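Local atomic coordinates of importin subunit beta-1 (PDB entry 3ND2), a protein that carries proteins into the nucleus together with importin alpha, the adaptor that recognises the classical nuclear localization signal of the cargo. Residues 110-115 with 152-157; 134-139 with 178-183; 172-177 with 211-216; 239-244 with 280-285. All coordinates share one frame; numbering follows the deposited sequence.

Contact 1: 110-115 with 152-157; sequences RIANAA and KRASLL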
# COMPACT_ATOMS: atom_id res chain seq x y z
N ARG A 110 -12.49 -22.72 -20.83
CA ARG A 110 -11.18 -22.70 -20.20
C ARG A 110 -10.08 -22.47 -21.22
O ARG A 110 -9.09 -21.81 -20.92
CB ARG A 110 -10.94 -23.99 -19.43
CG ARG A 110 -11.77 -24.08 -18.15
CD ARG A 110 -10.93 -24.63 -17.05
NE ARG A 110 -10.85 -26.09 -17.09
CZ ARG A 110 -9.81 -26.79 -16.65
NH1 ARG A 110 -8.73 -26.19 -16.15
NH2 ARG A 110 -9.84 -28.12 -16.73
N ILE A 111 -10.27 -23.02 -22.42
CA ILE A 111 -9.37 -22.79 -23.55
C ILE A 111 -9.51 -21.35 -24.04
O ILE A 111 -8.51 -20.66 -24.21
CB ILE A 111 -9.66 -23.76 -24.73
CG1 ILE A 111 -9.62 -25.22 -24.28
CG2 ILE A 111 -8.71 -23.50 -25.89
CD1 ILE A 111 -8.25 -25.87 -24.31
N ALA A 112 -10.75 -20.90 -24.25
CA ALA A 112 -11.03 -19.53 -24.74
C ALA A 112 -10.45 -18.47 -23.78
O ALA A 112 -10.17 -17.34 -24.17
CB ALA A 112 -12.53 -19.34 -24.92
N ASN A 113 -10.23 -18.89 -22.55
CA ASN A 113 -9.78 -17.99 -21.49
C ASN A 113 -8.27 -17.83 -21.52
O ASN A 113 -7.76 -16.72 -21.44
CB ASN A 113 -10.18 -18.56 -20.14
CG ASN A 113 -10.83 -17.54 -19.26
OD1 ASN A 113 -10.16 -16.84 -18.48
ND2 ASN A 113 -12.16 -17.44 -19.36
N ALA A 114 -7.57 -18.94 -21.62
CA ALA A 114 -6.13 -18.90 -21.71
C ALA A 114 -5.71 -18.22 -23.02
O ALA A 114 -4.78 -17.41 -23.02
CB ALA A 114 -5.53 -20.31 -21.57
N ALA A 115 -6.38 -18.54 -24.13
CA ALA A 115 -6.19 -17.81 -25.38
C ALA A 115 -6.39 -16.30 -25.20
O ALA A 115 -5.61 -15.52 -25.72
CB ALA A 115 -7.12 -18.33 -26.46
N LYS A 152 -18.53 -13.92 -28.59
CA LYS A 152 -18.76 -12.62 -27.97
C LYS A 152 -18.11 -12.50 -26.58
O LYS A 152 -17.45 -11.51 -26.29
CB LYS A 152 -20.26 -12.34 -27.82
CG LYS A 152 -21.05 -12.19 -29.11
CD LYS A 152 -22.53 -12.18 -28.75
CE LYS A 152 -23.43 -11.82 -29.92
NZ LYS A 152 -24.87 -11.93 -29.53
N ARG A 153 -18.31 -13.51 -25.75
CA ARG A 153 -17.87 -13.50 -24.37
C ARG A 153 -16.35 -13.45 -24.27
O ARG A 153 -15.78 -12.62 -23.53
CB ARG A 153 -18.42 -14.73 -23.63
CG ARG A 153 -17.85 -14.97 -22.22
CD ARG A 153 -17.81 -16.48 -21.93
NE ARG A 153 -16.56 -16.91 -21.30
CZ ARG A 153 -15.54 -17.49 -21.94
NH1 ARG A 153 -15.60 -17.72 -23.25
NH2 ARG A 153 -14.45 -17.83 -21.27
N ALA A 154 -15.69 -14.34 -25.01
CA ALA A 154 -14.25 -14.53 -24.94
C ALA A 154 -13.52 -13.33 -25.50
O ALA A 154 -12.44 -12.98 -25.02
CB ALA A 154 -13.85 -15.79 -25.67
N SER A 155 -14.11 -12.69 -26.51
CA SER A 155 -13.53 -11.49 -27.12
C SER A 155 -13.58 -10.29 -26.20
O SER A 155 -12.62 -9.51 -26.15
CB SER A 155 -14.22 -11.18 -28.42
OG SER A 155 -14.01 -12.24 -29.32
N LEU A 156 -14.68 -10.15 -25.46
CA LEU A 156 -14.80 -9.12 -24.43
C LEU A 156 -13.82 -9.32 -23.29
O LEU A 156 -13.31 -8.36 -22.74
CB LEU A 156 -16.24 -9.03 -23.90
CG LEU A 156 -17.24 -8.53 -24.95
CD1 LEU A 156 -18.68 -8.88 -24.60
CD2 LEU A 156 -17.09 -7.03 -25.22
N LEU A 157 -13.57 -10.59 -22.95
CA LEU A 157 -12.58 -10.96 -21.94
C LEU A 157 -11.19 -10.55 -22.38
O LEU A 157 -10.38 -10.11 -21.57
CB LEU A 157 -12.54 -12.48 -21.77
CG LEU A 157 -12.94 -13.29 -20.55
CD1 LEU A 157 -12.34 -14.66 -20.77
CD2 LEU A 157 -12.46 -12.71 -19.22
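Ala112 and Ala154 meet methyl to methyl, CB to CB at 3.9 Å, where helix 109-126 of HEAT repeat 3 passes helix 149-165 of repeat 4. Their CA atoms lie only 6.0 Å apart, and the short axes run near-parallel, 28° from each other. On one flank Arg153 reaches across: CG starts anti to the backbone N (chi1 171°), the chain bends at chi2 and chi3, and the Ala112 methyl CB lies at the edge of the guanidinium, in its plane, 3.9 Å from Arg153 NH1. Asn113 crosses Arg153 at about a right angle and also meets Leu157, whose CD1 lies 3.6 Å from Asn113 CG. The Asn113 amide is positioned by Tyr161, whose hydroxyl is hydrogen-bonded to OD1, while Arg153 NH2 has a weak hydrogen bond to the carbonyl O of Pro109. With an alanine at Asn113, Tyr161 would probably lose its amide partner and a gap would open beside Leu157 CD1. Asn113 ND2 and Arg153 NH2, 3.0 Å apart, are both donors and do not bond to each other; Asn113 OD1 and, weakly, Arg153 NH2 find their partners outside the pair, and what joins the two segments is van der Waals packing.

Contact 2: 134-139 with 178-183; sequences ELMKIM and NNILIA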
# COMPACT_ATOMS: atom_id res chain seq x y z
N GLU A 134 -5.19 -5.92 -37.63
CA GLU A 134 -6.42 -6.72 -37.72
C GLU A 134 -7.16 -6.93 -36.39
O GLU A 134 -8.36 -7.22 -36.41
CB GLU A 134 -6.15 -8.10 -38.36
CG GLU A 134 -5.16 -8.12 -39.53
CD GLU A 134 -3.73 -8.39 -39.08
OE1 GLU A 134 -3.10 -7.48 -38.50
OE2 GLU A 134 -3.25 -9.51 -39.30
N LEU A 135 -6.47 -6.78 -35.26
CA LEU A 135 -7.01 -7.22 -33.95
C LEU A 135 -8.27 -6.49 -33.47
O LEU A 135 -9.26 -7.15 -33.14
CB LEU A 135 -5.94 -7.20 -32.85
CG LEU A 135 -6.39 -7.59 -31.42
CD1 LEU A 135 -6.81 -9.06 -31.30
CD2 LEU A 135 -5.35 -7.24 -30.37
N MET A 136 -8.23 -5.17 -33.39
CA MET A 136 -9.39 -4.38 -32.93
C MET A 136 -10.62 -4.56 -33.81
O MET A 136 -11.74 -4.58 -33.31
CB MET A 136 -9.04 -2.90 -32.80
CG MET A 136 -8.26 -2.57 -31.56
SD MET A 136 -8.94 -3.41 -30.13
CE MET A 136 -7.63 -3.14 -28.92
N LYS A 137 -10.38 -4.68 -35.11
CA LYS A 137 -11.43 -4.99 -36.08
C LYS A 137 -12.05 -6.37 -35.85
O LYS A 137 -13.28 -6.50 -35.86
CB LYS A 137 -10.85 -4.90 -37.49
CG LYS A 137 -11.84 -4.40 -38.51
CD LYS A 137 -12.65 -5.53 -39.14
CE LYS A 137 -13.07 -5.18 -40.56
NZ LYS A 137 -13.69 -6.36 -41.23
N ILE A 138 -11.21 -7.39 -35.66
CA ILE A 138 -11.67 -8.73 -35.28
C ILE A 138 -12.49 -8.74 -33.97
O ILE A 138 -13.46 -9.49 -33.86
CB ILE A 138 -10.49 -9.74 -35.20
CG1 ILE A 138 -9.95 -10.02 -36.60
CG2 ILE A 138 -10.94 -11.05 -34.56
CD1 ILE A 138 -8.53 -10.62 -36.64
N MET A 139 -12.12 -7.89 -33.01
CA MET A 139 -12.86 -7.78 -31.74
C MET A 139 -14.27 -7.19 -31.92
O MET A 139 -15.21 -7.63 -31.27
CB MET A 139 -12.07 -6.99 -30.70
CG MET A 139 -10.74 -7.63 -30.28
SD MET A 139 -10.81 -9.16 -29.31
CE MET A 139 -10.55 -10.42 -30.57
N ASN A 178 -12.09 3.76 -30.04
CA ASN A 178 -13.39 3.69 -30.72
C ASN A 178 -13.87 2.26 -30.90
O ASN A 178 -15.03 1.94 -30.64
CB ASN A 178 -13.33 4.33 -32.11
CG ASN A 178 -13.32 5.84 -32.08
OD1 ASN A 178 -12.99 6.47 -31.07
ND2 ASN A 178 -13.67 6.45 -33.23
N ASN A 179 -12.95 1.40 -31.36
CA ASN A 179 -13.22 -0.00 -31.63
C ASN A 179 -13.35 -0.84 -30.35
O ASN A 179 -14.13 -1.79 -30.32
CB ASN A 179 -12.16 -0.58 -32.56
CG ASN A 179 -12.41 -0.23 -34.04
OD1 ASN A 179 -13.52 0.11 -34.44
ND2 ASN A 179 -11.36 -0.34 -34.86
N ILE A 180 -12.55 -0.48 -29.33
CA ILE A 180 -12.69 -0.99 -27.95
C ILE A 180 -14.10 -0.71 -27.41
O ILE A 180 -14.75 -1.62 -26.91
CB ILE A 180 -11.63 -0.38 -26.98
CG1 ILE A 180 -10.22 -0.91 -27.28
CG2 ILE A 180 -12.01 -0.63 -25.50
CD1 ILE A 180 -9.10 -0.02 -26.77
N LEU A 181 -14.56 0.53 -27.53
CA LEU A 181 -15.92 0.91 -27.14
C LEU A 181 -17.03 0.30 -28.00
O LEU A 181 -18.08 -0.07 -27.49
CB LEU A 181 -16.10 2.43 -27.11
CG LEU A 181 -16.36 3.11 -25.76
CD1 LEU A 181 -17.26 4.31 -25.99
CD2 LEU A 181 -17.01 2.18 -24.74
N ILE A 182 -16.81 0.21 -29.31
CA ILE A 182 -17.83 -0.38 -30.16
C ILE A 182 -18.09 -1.82 -29.72
O ILE A 182 -19.24 -2.21 -29.54
CB ILE A 182 -17.48 -0.30 -31.68
CG1 ILE A 182 -17.53 1.16 -32.16
CG2 ILE A 182 -18.46 -1.13 -32.51
CD1 ILE A 182 -16.92 1.39 -33.54
N ALA A 183 -17.02 -2.58 -29.51
CA ALA A 183 -17.12 -3.98 -29.13
C ALA A 183 -17.78 -4.14 -27.77
O ALA A 183 -18.61 -5.03 -27.58
CB ALA A 183 -15.75 -4.63 -29.15
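Met136 turns its CG anti to the carbonyl carbon (chi1 -78°) and then bends at chi2 (-44°), which carries SD and the terminal methyl over to Ile180. There CE rests 3.8 Å from Ile180 CG1 and SD lies 4.0 Å from the same carbon, so the thioether end lies against the CG1 branch, with Ile180 CD1 a little farther from the methyl. Ile180 offers this branch because its CG1, too, is anti to the carbonyl carbon; the two side chains meet at a slant. Closer to the backbones, Met136 CB abuts Asn179 CB at 3.9 Å. The Asn179 amide nitrogen ND2 lies 4.0 Å from Met136 CB. This pair is also where the helices come close, CA to CA 6.0 Å. One turn further on, Ala183 sets its methyl CB against the carbonyl O of Met139 at 3.7 Å; with so small a side chain, the helix can lie directly on the neighbouring backbone. Met139 itself starts toward the other helix, but its sulfur end leads away, and its carbonyl O accepts a hydrogen bond from Thr143 OG1. The axes approach to 9.0 Å at 20°, so helix 134-142 of HEAT repeat 4 and helix 177-188 of repeat 5 run nearly parallel. Helix 149-165 packs against both: its Met162 touches Met136, and its Leu159 touches Met139 and Ala183. On its other sides helix 134-142 meets helices 90-104 and 109-126 of repeat 3.

Contact 3: 172-177 with 211-216; sequences ALVSSS and FIKNNM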
# COMPACT_ATOMS: atom_id res chain seq x y z
N ALA A 172 -1.45 3.30 -27.20
CA ALA A 172 -1.96 2.33 -28.17
C ALA A 172 -3.46 2.11 -28.01
O ALA A 172 -4.23 2.26 -28.96
CB ALA A 172 -1.21 1.02 -28.07
N LEU A 173 -3.87 1.76 -26.79
CA LEU A 173 -5.27 1.51 -26.51
C LEU A 173 -6.10 2.78 -26.63
O LEU A 173 -7.29 2.73 -26.92
CB LEU A 173 -5.45 0.87 -25.13
CG LEU A 173 -4.87 -0.52 -24.85
CD1 LEU A 173 -5.20 -0.93 -23.46
CD2 LEU A 173 -5.37 -1.57 -25.82
N VAL A 174 -5.46 3.93 -26.39
CA VAL A 174 -6.11 5.24 -26.59
C VAL A 174 -6.41 5.49 -28.07
O VAL A 174 -7.52 5.90 -28.41
CB VAL A 174 -5.27 6.41 -25.98
CG1 VAL A 174 -5.85 7.78 -26.36
CG2 VAL A 174 -5.19 6.28 -24.46
N SER A 175 -5.44 5.21 -28.94
CA SER A 175 -5.63 5.43 -30.37
C SER A 175 -6.68 4.49 -31.00
O SER A 175 -7.30 4.84 -32.00
CB SER A 175 -4.30 5.37 -31.13
OG SER A 175 -4.07 4.10 -31.72
N SER A 176 -6.89 3.31 -30.42
CA SER A 176 -7.97 2.44 -30.89
C SER A 176 -9.13 2.30 -29.90
O SER A 176 -9.79 1.26 -29.82
CB SER A 176 -7.41 1.08 -31.32
OG SER A 176 -6.78 0.43 -30.23
N SER A 177 -9.42 3.39 -29.18
CA SER A 177 -10.50 3.42 -28.20
C SER A 177 -11.92 3.35 -28.78
O SER A 177 -12.85 2.93 -28.07
CB SER A 177 -10.36 4.63 -27.25
OG SER A 177 -10.64 5.86 -27.90
N PHE A 211 -8.69 4.53 -21.03
CA PHE A 211 -8.23 4.60 -22.42
C PHE A 211 -9.27 5.24 -23.35
O PHE A 211 -8.97 5.57 -24.49
CB PHE A 211 -7.78 3.21 -22.92
CG PHE A 211 -6.80 2.54 -22.01
CD1 PHE A 211 -5.47 2.97 -21.96
CD2 PHE A 211 -7.19 1.49 -21.18
CE1 PHE A 211 -4.54 2.36 -21.09
CE2 PHE A 211 -6.27 0.88 -20.32
CZ PHE A 211 -4.95 1.32 -20.27
N ILE A 212 -10.49 5.42 -22.84
CA ILE A 212 -11.61 5.97 -23.63
C ILE A 212 -11.94 7.46 -23.35
O ILE A 212 -13.07 7.91 -23.59
CB ILE A 212 -12.90 5.08 -23.53
CG1 ILE A 212 -13.56 5.18 -22.15
CG2 ILE A 212 -12.60 3.63 -23.93
CD1 ILE A 212 -15.01 4.76 -22.12
N LYS A 213 -10.96 8.21 -22.86
CA LYS A 213 -11.15 9.64 -22.51
C LYS A 213 -11.53 10.53 -23.70
O LYS A 213 -12.21 11.54 -23.53
CB LYS A 213 -9.91 10.20 -21.80
CG LYS A 213 -8.60 9.76 -22.43
CD LYS A 213 -7.38 10.36 -21.74
CE LYS A 213 -6.09 9.87 -22.43
NZ LYS A 213 -4.94 10.79 -22.19
N ASN A 214 -11.07 10.16 -24.90
CA ASN A 214 -11.40 10.90 -26.12
C ASN A 214 -12.85 10.76 -26.56
O ASN A 214 -13.43 11.70 -27.10
CB ASN A 214 -10.46 10.50 -27.25
CG ASN A 214 -9.08 11.05 -27.07
OD1 ASN A 214 -8.92 12.19 -26.62
ND2 ASN A 214 -8.08 10.26 -27.40
N ASN A 215 -13.42 9.57 -26.35
CA ASN A 215 -14.85 9.34 -26.60
C ASN A 215 -15.70 10.04 -25.54
O ASN A 215 -16.77 10.57 -25.85
CB ASN A 215 -15.17 7.84 -26.65
CG ASN A 215 -14.18 7.05 -27.49
OD1 ASN A 215 -14.43 6.75 -28.66
ND2 ASN A 215 -13.05 6.70 -26.89
N MET A 216 -15.20 10.07 -24.31
CA MET A 216 -15.89 10.73 -23.20
C MET A 216 -15.96 12.25 -23.33
O MET A 216 -16.84 12.88 -22.76
CB MET A 216 -15.26 10.36 -21.85
CG MET A 216 -15.49 8.92 -21.41
SD MET A 216 -17.16 8.54 -20.83
CE MET A 216 -17.84 7.83 -22.32
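Two linking elements of the HEAT solenoid meet here: the short helix 172-175 with the turn into helix 177-188 of repeat 5, and residues 211-216, which follow the last helix of that repeat and lead toward repeat 6. Leu173 lies over one face of the Phe211 ring in a CH-pi contact, CD1 standing 3.7 Å from the ring centroid and 9° off the normal. Leu173 CB lies 3.8 Å from Phe211 CG, just off the rim of the ring rather than over it. Val174 comes from another direction: its CG2 sits at the ring edge, 4.2 Å from CD1 of Phe211. The backbone joins in, Val174 CA pointing its hydrogen at Phe211 O (3.6 Å, 168° at the hydrogen), and Ser177 CB closes on that same oxygen at 3.2 Å. Beyond it, the other branch of Val174, CG1, anti to its N (chi1 172°), meets Asn214 ND2 at 3.5 Å, the two side chains crossing at about a right angle. Replacing Phe211 by a serine is likely to leave Leu173 CD1 without the face it covers and to open a gap beside Val174. Leu173 also touches Met136 of helix 134-142, Phe211 meets Ser170, and Ile212 and Met216 pack on Leu225 of helix 219-233, with Tyr255 of helix 238-255 beside Lys213 and Met216.

Contact 4: 239-244 with 280-285; sequences EVQAAA and DKVASM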
# COMPACT_ATOMS: atom_id res chain seq x y z
N GLU A 239 -26.30 -9.91 -11.07
CA GLU A 239 -24.88 -9.72 -11.34
C GLU A 239 -24.60 -8.64 -12.39
O GLU A 239 -23.57 -7.96 -12.33
CB GLU A 239 -24.23 -11.03 -11.80
CG GLU A 239 -23.32 -11.66 -10.78
CD GLU A 239 -23.84 -12.98 -10.26
OE1 GLU A 239 -23.29 -14.03 -10.67
OE2 GLU A 239 -24.79 -12.98 -9.44
N VAL A 240 -25.50 -8.50 -13.36
CA VAL A 240 -25.39 -7.48 -14.40
C VAL A 240 -25.68 -6.11 -13.78
O VAL A 240 -25.01 -5.13 -14.08
CB VAL A 240 -26.30 -7.80 -15.63
CG1 VAL A 240 -26.40 -6.62 -16.61
CG2 VAL A 240 -25.78 -9.03 -16.35
N GLN A 241 -26.68 -6.07 -12.91
CA GLN A 241 -27.02 -4.88 -12.15
C GLN A 241 -25.82 -4.30 -11.37
O GLN A 241 -25.54 -3.11 -11.46
CB GLN A 241 -28.12 -5.19 -11.15
CG GLN A 241 -29.49 -5.48 -11.70
CD GLN A 241 -30.52 -5.55 -10.58
OE1 GLN A 241 -30.53 -4.70 -9.68
NE2 GLN A 241 -31.38 -6.55 -10.62
N ALA A 242 -25.15 -5.15 -10.59
CA ALA A 242 -24.00 -4.72 -9.77
C ALA A 242 -22.85 -4.21 -10.64
O ALA A 242 -22.23 -3.19 -10.34
CB ALA A 242 -23.54 -5.84 -8.84
N ALA A 243 -22.58 -4.93 -11.73
CA ALA A 243 -21.53 -4.57 -12.68
C ALA A 243 -21.80 -3.22 -13.35
O ALA A 243 -20.88 -2.42 -13.55
CB ALA A 243 -21.34 -5.67 -13.73
N ALA A 244 -23.06 -2.96 -13.69
CA ALA A 244 -23.44 -1.66 -14.25
C ALA A 244 -23.24 -0.54 -13.22
O ALA A 244 -22.74 0.52 -13.58
CB ALA A 244 -24.86 -1.70 -14.76
N ASP A 280 -27.97 -7.28 -1.38
CA ASP A 280 -26.82 -6.73 -0.65
C ASP A 280 -25.77 -6.15 -1.59
O ASP A 280 -25.40 -4.98 -1.46
CB ASP A 280 -26.21 -7.83 0.24
CG ASP A 280 -25.20 -7.29 1.26
OD1 ASP A 280 -25.62 -6.95 2.39
OD2 ASP A 280 -23.99 -7.25 0.93
N LYS A 281 -25.31 -6.93 -2.55
CA LYS A 281 -24.26 -6.46 -3.44
C LYS A 281 -24.67 -5.30 -4.36
O LYS A 281 -23.84 -4.43 -4.64
CB LYS A 281 -23.63 -7.60 -4.23
CG LYS A 281 -22.13 -7.40 -4.42
CD LYS A 281 -21.39 -7.31 -3.07
CE LYS A 281 -20.06 -6.55 -3.17
NZ LYS A 281 -19.29 -6.54 -1.88
N VAL A 282 -25.92 -5.27 -4.81
CA VAL A 282 -26.41 -4.15 -5.63
C VAL A 282 -26.57 -2.89 -4.76
O VAL A 282 -26.13 -1.81 -5.15
CB VAL A 282 -27.74 -4.50 -6.39
CG1 VAL A 282 -28.38 -3.25 -7.03
CG2 VAL A 282 -27.49 -5.56 -7.44
N ALA A 283 -27.18 -3.06 -3.59
CA ALA A 283 -27.29 -1.98 -2.60
C ALA A 283 -25.90 -1.45 -2.18
O ALA A 283 -25.74 -0.25 -1.95
CB ALA A 283 -28.07 -2.46 -1.40
N SER A 284 -24.90 -2.34 -2.11
CA SER A 284 -23.51 -1.98 -1.82
C SER A 284 -22.85 -1.13 -2.89
O SER A 284 -22.08 -0.22 -2.58
CB SER A 284 -22.65 -3.23 -1.64
OG SER A 284 -22.82 -3.77 -0.35
N MET A 285 -23.14 -1.47 -4.15
CA MET A 285 -22.59 -0.75 -5.30
C MET A 285 -23.08 0.69 -5.42
O MET A 285 -22.31 1.58 -5.79
CB MET A 285 -22.84 -1.51 -6.61
CG MET A 285 -21.88 -2.66 -6.94
SD MET A 285 -20.08 -2.37 -6.81
CE MET A 285 -19.91 -0.72 -7.47
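Lys281 comes first along helix 280-306 to approach helix 238-255, its carbonyl O 4.4 Å from Ala242 CB while the end of its side chain leads away. Val282 does much more. Val282 CA lies 4.8 Å from Ala242 CA, a very short spacing, and the two valine methyls divide the work. CG2, anti to the carbonyl carbon, packs on Gln241 CB at 3.8 Å and is 4.2 Å from Ala242 CB; CG1, anti to the backbone N (chi1 170°), touches Gln241 OE1 at 3.7 Å. Gln241 extends beyond CG and passes Val282 at a slant, its NE2 held by a weak hydrogen bond to the carbonyl O of Ala235. Ser284 turns to its own helix, OG giving a hydrogen bond to Asp280 O from above the carbonyl plane; that oxygen also accepts the amide N of Ser284, so two donors grip it. Met285 returns to the contact one turn after Val282. Its CG lies 3.5 Å from Ala242 O and 4.1 Å from Ala242 CB, and the chain then bends at chi2 and chi3. Phe245 of helix 238-255 touches both Val282 and Met285, extending the apolar strip along that helix. The near-parallel axes, 13° apart and 8.7 Å at closest approach, join HEAT repeats 6 and 7, as in a solenoid whose successive repeats stack with equivalent helices side by side.

In the fold
Contacts 1, 2 and 3 overlap along the chain in a staggered series: contact 2 opens before contact 1 closes, contact 3 before contact 2 closes, and contact 4 follows separately. Contacts 1 and 2, with centres about 15 Å apart, touch where Leu156 CD2 meets Ala183 O at 3.4 Å. Contacts 2 and 3 are nearer still, about 11 Å between centres, touching through Met136 and Leu173. Contact 4 lies about 23 to 27 Å from the others, centre to centre. Contacts 1, 2 and 4 join repeats 3 to 4, 4 to 5 and 6 to 7, and contact 3 packs the linkers at the two ends of repeat 5, consistent with a HEAT solenoid held together by small interfaces.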